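Local coordinates for intracellular serine protease (Bacillus licheniformis, PDB 4ZOQ), which cleaves peptide bonds sequence-specifically as a class II lanthipeptide protease, probably through a subtilisin-type serine endopeptidase mechanism, at residues F170-G174 / H191-A195; F223-G227 / A278-V282. All blocks are in the same frame, centred on the assembly; numbering follows the deposited sequence.

Contact 1. Residues F170-G174 / H191-A195; sequences FSSAG and HLPSA
Residues F170-G174 carry the end of strand 168-172 of the central, mostly parallel sheet into a loop; 191-195 is the end of strand 189-192 and the turn after it. CA atoms are nearest at S171–S194 (5.3 Å) and G174–H191 (7.6 Å), and 219 Å² is buried. H191, extended and with chi1 t, directs its CA-to-CB bond toward 170-174, and its ring reaches that segment: CE1 lies 3.3 Å from S172 O at the ring edge, while ND1, 3.3 Å from A173 O, is badly angled for a bond there. H191 ND1 donates instead to S194 OG (2.7 Å, 156°). G174 (phi 107°, psi 155°) lies by the ring, its N 3.9 Å from H191 CE1; a CB would crowd H191 NE2 and jam against the preceding carbonyl O. L192 turns away, joined by a cis peptide bond to P193, whose CG sits 3.4 Å from S171 OG (chi1 t), a hydroxyl hydrogen-bonded to I136 O. S194 (chi1 p) rests its CB 3.5 Å from S172 O, and its OG is also hydrogen-bonded to E220. A195 N closes the turn on H191 O (2.9 Å). A cis proline here is as in subtilisins, where the equivalent segments flank the S1 pocket, as 170-174 and 191-195 probably do here; the S172 side chain lies about 5 Å from that of S276, the predicted nucleophile. No hydrogen bond crosses between them: polar groups pack closely and bond within 191-195 or to neighbours, A173 O to N216 and G174 N to T275 OG1, implying that shape and internal pairing, rather than direct bonding, set how they fit.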
loop_
_atom_site.group_PDB
_atom_site.type_symbol
_atom_site.label_atom_id
_atom_site.label_comp_id
_atom_site.label_asym_id
_atom_site.label_seq_id
_atom_site.Cartn_x
_atom_site.Cartn_y
_atom_site.Cartn_z
ATOM N N PHE B 170 2.082 0.333 5.441
ATOM C CA PHE B 170 0.659 0.075 5.505
ATOM C C PHE B 170 0.293 -0.799 4.324
ATOM O O PHE B 170 0.801 -0.590 3.227
ATOM C CB PHE B 170 -0.113 1.386 5.489
ATOM C CG PHE B 170 0.172 2.249 6.677
ATOM C CD1 PHE B 170 -0.474 2.036 7.885
ATOM C CD2 PHE B 170 1.147 3.228 6.604
ATOM C CE1 PHE B 170 -0.183 2.808 8.983
ATOM C CE2 PHE B 170 1.441 4.011 7.697
ATOM C CZ PHE B 170 0.770 3.793 8.890
ATOM N N SER B 171 -0.576 -1.784 4.554
ATOM C CA SER B 171 -0.944 -2.724 3.506
ATOM C C SER B 171 -2.443 -3.015 3.500
ATOM O O SER B 171 -3.066 -3.073 4.545
ATOM C CB SER B 171 -0.171 -4.033 3.708
ATOM O OG SER B 171 -0.119 -4.751 2.504
ATOM N N SER B 172 -3.008 -3.247 2.328
ATOM C CA SER B 172 -4.417 -3.616 2.241
ATOM C C SER B 172 -4.639 -5.054 2.704
ATOM O O SER B 172 -3.820 -5.942 2.432
ATOM C CB SER B 172 -4.937 -3.413 0.825
ATOM O OG SER B 172 -4.097 -4.063 -0.098
ATOM N N ALA B 173 -5.715 -5.268 3.456
ATOM C CA ALA B 173 -5.961 -6.568 4.059
ATOM C C ALA B 173 -6.486 -7.575 3.044
ATOM O O ALA B 173 -6.422 -8.766 3.260
ATOM C CB ALA B 173 -6.921 -6.433 5.209
ATOM N N GLY B 174 -7.013 -7.096 1.935
ATOM C CA GLY B 174 -7.510 -7.994 0.916
ATOM C C GLY B 174 -9.018 -8.035 0.850
ATOM O O GLY B 174 -9.704 -7.766 1.844
ATOM N N HIS B 191 -1.880 -14.012 3.575
ATOM C CA HIS B 191 -1.953 -12.876 2.654
ATOM C C HIS B 191 -0.730 -12.005 2.928
ATOM O O HIS B 191 -0.577 -11.505 4.041
ATOM C CB HIS B 191 -3.271 -12.086 2.839
ATOM C CG HIS B 191 -3.496 -10.995 1.827
ATOM N ND1 HIS B 191 -3.476 -9.655 2.160
ATOM C CD2 HIS B 191 -3.776 -11.047 0.501
ATOM C CE1 HIS B 191 -3.732 -8.930 1.086
ATOM N NE2 HIS B 191 -3.906 -9.751 0.064
ATOM N N LEU B 192 0.121 -11.814 1.922
ATOM C CA LEU B 192 1.403 -11.111 2.087
ATOM C C LEU B 192 1.432 -9.862 1.206
ATOM O O LEU B 192 1.033 -9.926 0.037
ATOM C CB LEU B 192 2.536 -12.050 1.716
ATOM C CG LEU B 192 2.652 -13.328 2.548
ATOM C CD1 LEU B 192 3.619 -14.247 1.902
ATOM C CD2 LEU B 192 3.177 -12.972 3.904
ATOM N N PRO B 193 1.951 -8.728 1.729
ATOM C CA PRO B 193 2.693 -8.579 2.989
ATOM C C PRO B 193 1.857 -8.265 4.223
ATOM O O PRO B 193 2.427 -8.062 5.296
ATOM C CB PRO B 193 3.602 -7.383 2.696
ATOM C CG PRO B 193 2.747 -6.488 1.786
ATOM C CD PRO B 193 1.923 -7.468 0.949
ATOM N N SER B 194 0.538 -8.236 4.086
ATOM C CA SER B 194 -0.340 -7.764 5.166
ATOM C C SER B 194 -0.220 -8.597 6.443
ATOM O O SER B 194 -0.437 -8.085 7.544
ATOM C CB SER B 194 -1.801 -7.719 4.688
ATOM O OG SER B 194 -2.337 -9.015 4.564
ATOM N N ALA B 195 0.111 -9.879 6.303
ATOM C CA ALA B 195 0.219 -10.751 7.471
ATOM C C ALA B 195 1.523 -10.569 8.254
ATOM O O ALA B 195 1.626 -11.022 9.386
ATOM C CB ALA B 195 0.087 -12.184 7.050
#

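Contact 2. Residues F223-G227 / A278-V282; sequences FTAPG and AAPQV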
loop_
_atom_site.group_PDB
_atom_site.type_symbol
_atom_site.label_atom_id
_atom_site.label_comp_id
_atom_site.label_asym_id
_atom_site.label_seq_id
_atom_site.Cartn_x
_atom_site.Cartn_y
_atom_site.Cartn_z
ATOM N N PHE B 223 -6.245 -1.674 11.551
ATOM C CA PHE B 223 -7.084 -0.518 11.368
ATOM C C PHE B 223 -8.046 -0.740 10.223
ATOM O O PHE B 223 -7.912 -1.645 9.414
ATOM C CB PHE B 223 -6.291 0.737 11.068
ATOM C CG PHE B 223 -5.353 1.149 12.138
ATOM C CD1 PHE B 223 -5.822 1.751 13.297
ATOM C CD2 PHE B 223 -3.976 0.996 11.958
ATOM C CE1 PHE B 223 -4.950 2.157 14.269
ATOM C CE2 PHE B 223 -3.096 1.404 12.922
ATOM C CZ PHE B 223 -3.576 1.986 14.092
ATOM N N THR B 224 -8.976 0.183 10.155
ATOM C CA THR B 224 -9.966 0.230 9.130
ATOM C C THR B 224 -10.038 1.657 8.567
ATOM O O THR B 224 -9.618 2.623 9.226
ATOM C CB THR B 224 -11.283 -0.303 9.770
ATOM O OG1 THR B 224 -11.537 -1.640 9.309
ATOM C CG2 THR B 224 -12.415 0.548 9.528
ATOM N N ALA B 225 -10.490 1.794 7.323
ATOM C CA ALA B 225 -10.746 3.121 6.765
ATOM C C ALA B 225 -11.902 3.034 5.756
ATOM O O ALA B 225 -12.199 1.952 5.239
ATOM C CB ALA B 225 -9.486 3.704 6.127
ATOM N N PRO B 226 -12.588 4.165 5.515
ATOM C CA PRO B 226 -13.748 4.079 4.614
ATOM C C PRO B 226 -13.403 3.820 3.134
ATOM O O PRO B 226 -13.039 4.727 2.386
ATOM C CB PRO B 226 -14.421 5.453 4.792
ATOM C CG PRO B 226 -13.381 6.353 5.372
ATOM C CD PRO B 226 -12.511 5.468 6.208
ATOM N N GLY B 227 -13.516 2.562 2.735
ATOM C CA GLY B 227 -13.303 2.159 1.357
ATOM C C GLY B 227 -14.595 1.813 0.608
ATOM O O GLY B 227 -14.532 1.389 -0.541
ATOM N N ALA B 278 -8.470 1.801 1.283
ATOM C CA ALA B 278 -8.509 2.087 2.701
ATOM C C ALA B 278 -7.124 2.303 3.219
ATOM O O ALA B 278 -6.889 3.274 3.941
ATOM C CB ALA B 278 -9.204 0.976 3.478
ATOM N N ALA B 279 -6.209 1.404 2.852
ATOM C CA ALA B 279 -4.834 1.487 3.343
ATOM C C ALA B 279 -4.159 2.862 3.117
ATOM O O ALA B 279 -3.526 3.376 4.044
ATOM C CB ALA B 279 -3.988 0.370 2.752
ATOM N N PRO B 280 -4.269 3.445 1.904
ATOM C CA PRO B 280 -3.620 4.746 1.703
ATOM C C PRO B 280 -4.222 5.912 2.512
ATOM O O PRO B 280 -3.506 6.903 2.763
ATOM C CB PRO B 280 -3.797 5.004 0.200
ATOM C CG PRO B 280 -4.889 4.101 -0.240
ATOM C CD PRO B 280 -4.782 2.895 0.640
ATOM N N GLN B 281 -5.480 5.780 2.950
ATOM C CA GLN B 281 -6.079 6.780 3.813
ATOM C C GLN B 281 -5.353 6.803 5.151
ATOM O O GLN B 281 -5.145 7.857 5.730
ATOM C CB GLN B 281 -7.565 6.533 4.007
ATOM C CG GLN B 281 -8.375 6.773 2.762
ATOM C CD GLN B 281 -9.851 6.513 2.979
ATOM O OE1 GLN B 281 -10.471 7.113 3.876
ATOM N NE2 GLN B 281 -10.430 5.610 2.172
ATOM N N VAL B 282 -4.988 5.630 5.642
ATOM C CA VAL B 282 -4.196 5.504 6.848
ATOM C C VAL B 282 -2.747 5.961 6.597
ATOM O O VAL B 282 -2.150 6.646 7.426
ATOM C CB VAL B 282 -4.222 4.036 7.375
ATOM C CG1 VAL B 282 -3.463 3.907 8.712
ATOM C CG2 VAL B 282 -5.655 3.571 7.517
#
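A225, Q281 and V282 account for most of the 292 Å² buried where strand 223-226 crosses helix 278-282, with axes 7.1 Å apart at 105°. A225 faces the helix and its small CB fits between side chains, 3.8 Å from A278 CB, 4.0 Å from Q281 CB and 4.1 Å from V282 CG2; it also lies 3.4 Å from A278 O, so strand and helix come close (CA–CA 4.8 Å for A225–A278). V282 extends the apolar seam along the strand, its CG1 4.4 Å from CD2 of F223. At the other end Q281 supplies the polar fastening: NE2 donates to P226 O (2.8 Å, 170°) and also bonds L277 O, while OE1, 3.4 Å from P226 CG, accepts from Q29 of helix 24-30. Helix 275-297 carries S276, the predicted charge-relay serine, in its first turn and packs across 221-226, the sheet's edge strand within the chain, as the buried nucleophile-bearing helix does in the subtilisin-like alpha/beta fold.

Both contacts are buried and reach the same sheet, through strands 168-172 and 221-226, with strand 200-205 between them. Their centres are 12 Å apart, and the helix of contact 2 also packs on the strand of contact 1: V282 CG1 lies 3.5 Å from F170 CE1, and A279 CB 3.8 Å from S172 N. Chemistry follows place. Contact 1 joins the end of a sheet strand to the turn after strand 189-192, a largely polar meeting of serines, carbonyls, an imidazole and a cis proline beside the predicted catalytic serine. Contact 2 sets a strand against a helix through A225, V282 and A278 together with the long side chain of Q281, hydrogen-bonded to backbone at its end.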